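PDB 5NDX: glycosyl hydrolase from Rhizobium leguminosarum bv. trifolii, which probably hydrolyses O-glycosidic bonds as an alpha-L-iduronidase of glycosyl hydrolase family 39. Local coordinates for residues R20-L34 with N50-L64. The protein carries 2 engineered substitutions. Residues are numbered along the deposited sequence; the frame is centred on the assembly and turned at random.
Sequences RFWRGTGFSPAELLL and NEGIKFLRVHYLYNL. With 8U8 ((2~{R},3~{S},4~{S},5~{R},6~{S})-6-(4-methyl-2-oxidanylidene-chromen-7-yl)oxy-3,4,5-tris(oxidanyl)oxane-2-carboxylic acid), chain N; 8U8 ((2~{R},3~{S},4~{S},5~{R},6~{S})-6-(4-methyl-2-oxidanylidene-chromen-7-yl)oxy-3,4,5-tris(oxidanyl)oxane-2-carboxylic acid), chain M; SO4 (sulfate ion), chain B.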
loop_
_atom_site.group_PDB
_atom_site.type_symbol
_atom_site.label_atom_id
_atom_site.label_comp_id
_atom_site.label_asym_id
_atom_site.label_seq_id
_atom_site.Cartn_x
_atom_site.Cartn_y
_atom_site.Cartn_z
ATOM N N ARG A 20 0.501 -7.668 -9.569
ATOM C CA ARG A 20 0.844 -6.622 -8.603
ATOM C C ARG A 20 0.533 -7.204 -7.252
ATOM O O ARG A 20 -0.566 -7.072 -6.738
ATOM C CB ARG A 20 0.070 -5.322 -8.886
ATOM C CG ARG A 20 0.331 -4.795 -10.324
ATOM C CD ARG A 20 -0.562 -3.618 -10.722
ATOM N NE ARG A 20 -1.924 -4.055 -10.537
ATOM C CZ ARG A 20 -2.916 -3.359 -10.034
ATOM N NH1 ARG A 20 -2.814 -2.067 -9.702
ATOM N NH2 ARG A 20 -4.024 -4.009 -9.831
ATOM N N PHE A 21 1.533 -7.866 -6.667
ATOM C CA PHE A 21 1.349 -8.701 -5.511
ATOM C C PHE A 21 1.552 -8.012 -4.137
ATOM O O PHE A 21 1.577 -8.692 -3.112
ATOM C CB PHE A 21 2.272 -9.936 -5.646
ATOM C CG PHE A 21 3.757 -9.604 -5.707
ATOM C CD1 PHE A 21 4.472 -9.324 -4.560
ATOM C CD2 PHE A 21 4.416 -9.543 -6.920
ATOM C CE1 PHE A 21 5.827 -8.985 -4.630
ATOM C CE2 PHE A 21 5.774 -9.202 -7.012
ATOM C CZ PHE A 21 6.472 -8.943 -5.871
ATOM N N TRP A 22 1.708 -6.692 -4.126
ATOM C CA TRP A 22 2.137 -5.904 -2.979
ATOM C C TRP A 22 1.050 -4.937 -2.528
ATOM O O TRP A 22 1.359 -3.939 -1.852
ATOM C CB TRP A 22 3.374 -5.056 -3.337
ATOM C CG TRP A 22 3.086 -4.201 -4.558
ATOM C CD1 TRP A 22 2.398 -3.010 -4.608
ATOM C CD2 TRP A 22 3.417 -4.530 -5.898
ATOM N NE1 TRP A 22 2.344 -2.568 -5.897
ATOM C CE2 TRP A 22 2.934 -3.497 -6.712
ATOM C CE3 TRP A 22 4.110 -5.596 -6.487
ATOM C CZ2 TRP A 22 3.112 -3.493 -8.102
ATOM C CZ3 TRP A 22 4.285 -5.600 -7.858
ATOM C CH2 TRP A 22 3.808 -4.535 -8.651
ATOM N N ARG A 23 -0.206 -5.217 -2.857
ATOM C CA ARG A 23 -1.253 -4.181 -2.777
ATOM C C ARG A 23 -1.952 -4.234 -1.422
ATOM O O ARG A 23 -3.145 -4.513 -1.295
ATOM C CB ARG A 23 -2.216 -4.254 -3.947
ATOM C CG ARG A 23 -1.619 -3.841 -5.300
ATOM C CD ARG A 23 -2.067 -4.690 -6.502
ATOM N NE ARG A 23 -3.368 -4.646 -6.565
ATOM C CZ ARG A 23 -4.317 -5.522 -6.796
ATOM N NH1 ARG A 23 -4.264 -6.769 -7.280
ATOM N NH2 ARG A 23 -5.464 -4.903 -6.648
ATOM N N GLY A 24 -1.179 -3.936 -0.404
ATOM C CA GLY A 24 -1.635 -4.020 0.976
ATOM C C GLY A 24 -0.811 -3.184 1.894
ATOM O O GLY A 24 0.388 -2.976 1.665
ATOM N N THR A 25 -1.437 -2.698 2.945
ATOM C CA THR A 25 -0.724 -2.054 4.026
ATOM C C THR A 25 -1.437 -2.432 5.332
ATOM O O THR A 25 -2.377 -3.235 5.353
ATOM C CB THR A 25 -0.581 -0.498 3.824
ATOM O OG1 THR A 25 0.185 0.083 4.898
ATOM C CG2 THR A 25 -1.910 0.192 3.811
ATOM N N GLY A 26 -0.960 -1.883 6.417
ATOM C CA GLY A 26 -1.502 -2.214 7.690
ATOM C C GLY A 26 -1.032 -1.278 8.780
ATOM O O GLY A 26 -0.172 -0.408 8.560
ATOM N N PHE A 27 -1.661 -1.440 9.944
ATOM C CA PHE A 27 -1.360 -0.661 11.145
ATOM C C PHE A 27 -2.010 -1.325 12.376
ATOM O O PHE A 27 -2.693 -2.355 12.263
ATOM C CB PHE A 27 -1.805 0.796 11.017
ATOM C CG PHE A 27 -3.284 0.971 10.819
ATOM C CD1 PHE A 27 -4.152 1.019 11.902
ATOM C CD2 PHE A 27 -3.803 1.077 9.561
ATOM C CE1 PHE A 27 -5.508 1.159 11.720
ATOM C CE2 PHE A 27 -5.164 1.248 9.366
ATOM C CZ PHE A 27 -6.018 1.270 10.461
ATOM N N SER A 28 -1.724 -0.725 13.536
ATOM C CA SER A 28 -2.217 -1.142 14.822
ATOM C C SER A 28 -2.378 0.133 15.666
ATOM O O SER A 28 -1.600 1.062 15.488
ATOM C CB SER A 28 -1.222 -2.084 15.481
ATOM O OG SER A 28 -1.861 -2.694 16.562
ATOM N N PRO A 29 -3.372 0.224 16.553
ATOM C CA PRO A 29 -4.443 -0.738 16.742
ATOM C C PRO A 29 -5.688 -0.355 15.966
ATOM O O PRO A 29 -5.781 0.740 15.372
ATOM C CB PRO A 29 -4.726 -0.620 18.259
ATOM C CG PRO A 29 -4.627 0.855 18.485
ATOM C CD PRO A 29 -3.396 1.244 17.631
ATOM N N ALA A 30 -6.664 -1.250 16.036
ATOM C CA ALA A 30 -7.909 -1.142 15.280
ATOM C C ALA A 30 -8.708 0.109 15.590
ATOM O O ALA A 30 -9.420 0.618 14.721
ATOM C CB ALA A 30 -8.762 -2.378 15.517
ATOM N N GLU A 31 -8.565 0.621 16.804
ATOM C CA GLU A 31 -9.262 1.842 17.218
ATOM C C GLU A 31 -8.942 3.038 16.333
ATOM O O GLU A 31 -9.784 3.935 16.207
ATOM C CB GLU A 31 -8.914 2.220 18.677
ATOM C CG GLU A 31 -9.592 1.362 19.729
ATOM C CD GLU A 31 -8.916 0.013 19.981
ATOM O OE1 GLU A 31 -7.859 -0.283 19.368
ATOM O OE2 GLU A 31 -9.461 -0.771 20.809
ATOM N N LEU A 32 -7.758 3.076 15.705
ATOM C CA LEU A 32 -7.463 4.176 14.760
ATOM C C LEU A 32 -8.454 4.256 13.659
ATOM O O LEU A 32 -8.692 5.352 13.153
ATOM C CB LEU A 32 -6.051 4.084 14.168
ATOM C CG LEU A 32 -4.920 4.215 15.163
ATOM C CD1 LEU A 32 -3.611 4.112 14.400
ATOM C CD2 LEU A 32 -5.017 5.508 15.956
ATOM N N LEU A 33 -9.113 3.146 13.309
ATOM C CA LEU A 33 -10.135 3.198 12.249
ATOM C C LEU A 33 -11.332 4.091 12.612
ATOM O O LEU A 33 -12.052 4.537 11.742
ATOM C CB LEU A 33 -10.647 1.805 11.893
ATOM C CG LEU A 33 -9.732 0.910 11.092
ATOM C CD1 LEU A 33 -10.106 -0.560 11.141
ATOM C CD2 LEU A 33 -9.732 1.361 9.630
ATOM N N LEU A 34 -11.531 4.365 13.886
ATOM C CA LEU A 34 -12.611 5.256 14.323
ATOM C C LEU A 34 -12.185 6.718 14.371
ATOM O O LEU A 34 -13.026 7.547 14.566
ATOM C CB LEU A 34 -13.092 4.871 15.723
ATOM C CG LEU A 34 -13.388 3.367 15.886
ATOM C CD1 LEU A 34 -13.668 3.029 17.353
ATOM C CD2 LEU A 34 -14.518 2.920 14.979
ATOM N N ASN A 50 -6.310 1.528 -10.116
ATOM C CA ASN A 50 -6.525 0.102 -10.276
ATOM C C ASN A 50 -6.370 -0.699 -8.981
ATOM O O ASN A 50 -5.659 -1.701 -8.933
ATOM C CB ASN A 50 -5.526 -0.436 -11.361
ATOM C CG ASN A 50 -5.869 -1.860 -11.840
ATOM O OD1 ASN A 50 -6.915 -2.395 -11.515
ATOM N ND2 ASN A 50 -4.959 -2.484 -12.622
ATOM N N GLU A 51 -7.005 -0.223 -7.923
ATOM C CA GLU A 51 -6.901 -0.842 -6.611
ATOM C C GLU A 51 -5.430 -1.031 -6.176
ATOM O O GLU A 51 -5.033 -2.082 -5.673
ATOM C CB GLU A 51 -7.699 -2.162 -6.581
ATOM C CG GLU A 51 -9.219 -2.003 -6.890
ATOM C CD GLU A 51 -9.916 -3.388 -6.803
ATOM O OE1 GLU A 51 -9.702 -4.212 -7.699
ATOM O OE2 GLU A 51 -10.486 -3.729 -5.769
ATOM N N GLY A 52 -4.636 0.017 -6.354
ATOM C CA GLY A 52 -3.169 -0.010 -6.069
ATOM C C GLY A 52 -2.849 -0.373 -4.630
ATOM O O GLY A 52 -1.804 -0.968 -4.355
ATOM N N ILE A 53 -3.747 -0.015 -3.709
ATOM C CA ILE A 53 -3.807 -0.688 -2.403
ATOM C C ILE A 53 -5.220 -1.218 -2.226
ATOM O O ILE A 53 -6.196 -0.471 -2.368
ATOM C CB ILE A 53 -3.446 0.237 -1.220
ATOM C CG1 ILE A 53 -1.965 0.656 -1.310
ATOM C CG2 ILE A 53 -3.618 -0.505 0.111
ATOM C CD1 ILE A 53 -1.625 1.791 -0.363
ATOM N N LYS A 54 -5.300 -2.492 -1.884
ATOM C CA LYS A 54 -6.573 -3.218 -1.838
ATOM C C LYS A 54 -6.909 -3.778 -0.457
ATOM O O LYS A 54 -8.089 -3.802 -0.109
ATOM C CB LYS A 54 -6.536 -4.332 -2.850
ATOM C CG LYS A 54 -7.808 -5.147 -2.998
ATOM C CD LYS A 54 -7.660 -6.094 -4.179
ATOM C CE LYS A 54 -8.926 -6.973 -4.332
ATOM N NZ LYS A 54 -8.784 -7.724 -5.624
ATOM N N PHE A 55 -5.895 -4.233 0.294
ATOM C CA PHE A 55 -6.073 -4.872 1.594
ATOM C C PHE A 55 -5.475 -4.064 2.732
ATOM O O PHE A 55 -4.402 -3.479 2.574
ATOM C CB PHE A 55 -5.480 -6.281 1.578
ATOM C CG PHE A 55 -6.157 -7.205 0.596
ATOM C CD1 PHE A 55 -7.344 -7.843 0.942
ATOM C CD2 PHE A 55 -5.642 -7.407 -0.628
ATOM C CE1 PHE A 55 -8.001 -8.663 0.041
ATOM C CE2 PHE A 55 -6.283 -8.237 -1.553
ATOM C CZ PHE A 55 -7.477 -8.878 -1.205
ATOM N N LEU A 56 -6.188 -4.009 3.856
ATOM C CA LEU A 56 -5.685 -3.459 5.099
ATOM C C LEU A 56 -5.599 -4.564 6.126
ATOM O O LEU A 56 -6.591 -5.275 6.341
ATOM C CB LEU A 56 -6.639 -2.422 5.650
ATOM C CG LEU A 56 -6.777 -1.094 5.005
ATOM C CD1 LEU A 56 -7.670 -0.221 5.870
ATOM C CD2 LEU A 56 -5.408 -0.433 4.836
ATOM N N ARG A 57 -4.455 -4.683 6.759
ATOM C CA ARG A 57 -4.187 -5.699 7.758
ATOM C C ARG A 57 -4.105 -4.954 9.089
ATOM O O ARG A 57 -3.080 -4.348 9.426
ATOM C CB ARG A 57 -2.906 -6.443 7.458
ATOM C CG ARG A 57 -2.539 -7.513 8.481
ATOM C CD ARG A 57 -1.472 -8.486 7.958
ATOM N NE ARG A 57 -0.428 -8.604 8.945
ATOM C CZ ARG A 57 -0.310 -9.537 9.866
ATOM N NH1 ARG A 57 -1.158 -10.524 9.956
ATOM N NH2 ARG A 57 0.671 -9.471 10.716
ATOM N N VAL A 58 -5.222 -4.908 9.790
ATOM C CA VAL A 58 -5.321 -4.094 11.007
ATOM C C VAL A 58 -5.372 -5.011 12.253
ATOM O O VAL A 58 -6.274 -5.882 12.343
ATOM C CB VAL A 58 -6.572 -3.204 10.969
ATOM C CG1 VAL A 58 -6.691 -2.416 12.255
ATOM C CG2 VAL A 58 -6.573 -2.263 9.747
ATOM N N HIS A 59 -4.455 -4.777 13.201
ATOM C CA HIS A 59 -4.340 -5.605 14.409
ATOM C C HIS A 59 -5.464 -5.358 15.411
ATOM O O HIS A 59 -5.887 -4.213 15.608
ATOM C CB HIS A 59 -3.047 -5.308 15.196
ATOM C CG HIS A 59 -1.791 -5.865 14.617
ATOM N ND1 HIS A 59 -1.770 -6.837 13.640
ATOM C CD2 HIS A 59 -0.492 -5.643 14.957
ATOM C CE1 HIS A 59 -0.517 -7.164 13.368
ATOM N NE2 HIS A 59 0.278 -6.443 14.146
ATOM N N TYR A 60 -5.885 -6.419 16.077
ATOM C CA TYR A 60 -6.823 -6.351 17.223
ATOM C C TYR A 60 -8.218 -5.862 16.845
ATOM O O TYR A 60 -8.854 -5.138 17.605
ATOM C CB TYR A 60 -6.247 -5.455 18.330
ATOM C CG TYR A 60 -4.903 -5.898 18.855
ATOM C CD1 TYR A 60 -4.804 -7.078 19.595
ATOM C CD2 TYR A 60 -3.756 -5.133 18.678
ATOM C CE1 TYR A 60 -3.601 -7.503 20.137
ATOM C CE2 TYR A 60 -2.529 -5.547 19.212
ATOM C CZ TYR A 60 -2.472 -6.743 19.939
ATOM O OH TYR A 60 -1.312 -7.226 20.473
ATOM N N LEU A 61 -8.724 -6.282 15.681
ATOM C CA LEU A 61 -10.104 -5.966 15.338
ATOM C C LEU A 61 -11.087 -6.428 16.444
ATOM O O LEU A 61 -12.022 -5.708 16.751
ATOM C CB LEU A 61 -10.492 -6.549 13.970
ATOM C CG LEU A 61 -9.915 -5.735 12.795
ATOM C CD1 LEU A 61 -9.981 -6.566 11.534
ATOM C CD2 LEU A 61 -10.636 -4.409 12.652
ATOM N N TYR A 62 -10.852 -7.582 17.061
ATOM C CA TYR A 62 -11.793 -8.064 18.106
ATOM C C TYR A 62 -11.742 -7.294 19.450
ATOM O O TYR A 62 -12.692 -7.393 20.229
ATOM C CB TYR A 62 -11.626 -9.563 18.336
ATOM C CG TYR A 62 -12.217 -10.472 17.255
ATOM C CD1 TYR A 62 -13.413 -10.155 16.605
ATOM C CD2 TYR A 62 -11.577 -11.665 16.898
ATOM C CE1 TYR A 62 -13.992 -11.008 15.663
ATOM C CE2 TYR A 62 -12.129 -12.521 15.942
ATOM C CZ TYR A 62 -13.350 -12.188 15.334
ATOM O OH TYR A 62 -13.962 -13.026 14.432
ATOM N N ASN A 63 -10.704 -6.483 19.700
ATOM C CA ASN A 63 -10.745 -5.532 20.838
ATOM C C ASN A 63 -11.793 -4.467 20.647
ATOM O O ASN A 63 -12.127 -3.809 21.590
ATOM C CB ASN A 63 -9.392 -4.856 21.101
ATOM C CG ASN A 63 -8.364 -5.819 21.675
ATOM O OD1 ASN A 63 -8.675 -6.944 22.055
ATOM N ND2 ASN A 63 -7.139 -5.379 21.726
ATOM N N LEU A 64 -12.295 -4.285 19.429
ATOM C CA LEU A 64 -13.414 -3.398 19.194
ATOM C C LEU A 64 -14.749 -3.967 19.718
ATOM O O LEU A 64 -15.697 -3.216 19.879
ATOM C CB LEU A 64 -13.560 -3.079 17.694
ATOM C CG LEU A 64 -12.378 -2.302 17.085
ATOM C CD1 LEU A 64 -12.594 -1.999 15.615
ATOM C CD2 LEU A 64 -12.051 -1.027 17.884
HETATM C C15 8U8 N . -3.419 -13.544 2.132
HETATM C C13 8U8 N . -3.506 -13.958 0.800
HETATM C C14 8U8 N . -3.464 -15.310 0.488
HETATM C C16 8U8 N . -3.629 -15.727 -0.826
HETATM O O9 8U8 N . -3.535 -16.918 -1.091
HETATM O O8 8U8 N . -3.755 -14.815 -1.827
HETATM C C11 8U8 N . -3.849 -13.501 -1.537
HETATM C C10 8U8 N . -4.079 -12.673 -2.608
HETATM C C12 8U8 N . -3.719 -13.041 -0.234
HETATM C C7 8U8 N . -3.843 -11.668 -0.024
HETATM C C8 8U8 N . -4.067 -10.825 -1.107
HETATM C C9 8U8 N . -4.198 -11.314 -2.408
HETATM O O2 8U8 N . -4.436 -10.440 -3.438
HETATM C C5 8U8 N . -5.018 -10.945 -4.669
HETATM O O1 8U8 N . -3.842 -11.347 -5.394
HETATM C C1 8U8 N . -4.000 -11.786 -6.763
HETATM C C6 8U8 N . -4.848 -13.104 -6.852
HETATM O O7 8U8 N . -4.886 -13.866 -5.866
HETATM O O6 8U8 N . -5.494 -13.281 -7.896
HETATM C C2 8U8 N . -4.654 -10.625 -7.508
HETATM O O5 8U8 N . -4.847 -10.919 -8.926
HETATM C C3 8U8 N . -5.999 -10.257 -6.840
HETATM O O4 8U8 N . -6.513 -9.134 -7.506
HETATM C C4 8U8 N . -5.765 -9.870 -5.378
HETATM O O3 8U8 N . -6.996 -9.626 -4.694
HETATM C C15 8U8 M . 8.711 -8.236 20.151
HETATM C C13 8U8 M . 9.066 -8.754 18.886
HETATM C C14 8U8 M . 9.988 -9.803 18.829
HETATM C C16 8U8 M . 10.337 -10.371 17.601
HETATM O O9 8U8 M . 11.178 -11.268 17.628
HETATM O O8 8U8 M . 9.800 -9.904 16.417
HETATM C C11 8U8 M . 8.807 -8.956 16.444
HETATM C C10 8U8 M . 8.183 -8.600 15.244
HETATM C C12 8U8 M . 8.438 -8.359 17.680
HETATM C C7 8U8 M . 7.394 -7.414 17.661
HETATM C C8 8U8 M . 6.768 -7.065 16.459
HETATM C C9 8U8 M . 7.162 -7.643 15.240
HETATM O O2 8U8 M . 6.550 -7.357 14.035
HETATM C C5 8U8 M . 5.850 -6.087 13.735
HETATM O O1 8U8 M . 6.690 -4.993 14.133
HETATM C C1 8U8 M . 6.121 -3.747 14.258
HETATM C C6 8U8 M . 7.136 -2.901 13.734
HETATM O O7 8U8 M . 7.146 -1.750 14.154
HETATM O O6 8U8 M . 7.874 -3.395 12.901
HETATM C C2 8U8 M . 4.857 -3.457 13.392
HETATM O O5 8U8 M . 5.271 -3.210 12.032
HETATM C C3 8U8 M . 3.749 -4.596 13.486
HETATM O O4 8U8 M . 2.626 -4.105 14.133
HETATM C C4 8U8 M . 4.289 -5.869 14.212
HETATM O O3 8U8 M . 3.341 -6.984 13.956
HETATM S S SO4 B . -3.053 -7.950 -10.274
HETATM O O1 SO4 B . -2.003 -8.196 -11.279
HETATM O O2 SO4 B . -3.711 -6.646 -10.555
HETATM O O3 SO4 B . -2.551 -8.049 -8.880
HETATM O O4 SO4 B . -4.075 -9.019 -10.427
HETATM O O HOH W 1 0.591 -0.387 -5.829
HETATM O O HOH W 2 -7.769 -5.896 -7.643
#
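R23 turns its chain at chi2 and chi3 (141° and 57°), swinging the guanidinium back to grip the backbone oxygen of E51 side-on, through NE at 3.2 Å and NH2 at 3.0 Å. This leaves NH1 for O3 of the sulfate (2.7 Å) and O4 of one 4-methylumbelliferyl iduronide, whose O3 receives NZ of extended K54 at 2.8 Å. R20 holds the N50 oxygen end-on with NH1 and NH2, its guanidinium sandwiched between the N50 amide, planes 12° apart, and the R23 guanidinium; the sulfate bridges both arginines. An alanine in place of R23 would probably leave the E51 oxygen without its two donors and deprive sugar and sulfate of a cationic partner.

The backbone oxygen of R23 takes K54 N and F55 N, and the parallel ladder runs on through T25, R57, F27 and H59. Glycine suits position 26, where a side chain would run into the R57 oxygen. On the face with T25 and L56, V58 CG2 makes a CH-pi contact over the F27 ring, 4.0 Å from its centroid. R57 forms salt bridges with E95 and E142; E95 also holds ND1 of H59, turning NE2 to O3 of the second ligand, 3.1 Å away. Helix 36-45 joins the strands into the first beta-alpha-beta unit of a TIM barrel, H59 at its catalytic C-terminal end, R23 and K54 lining a second ligand site at its N-terminal end.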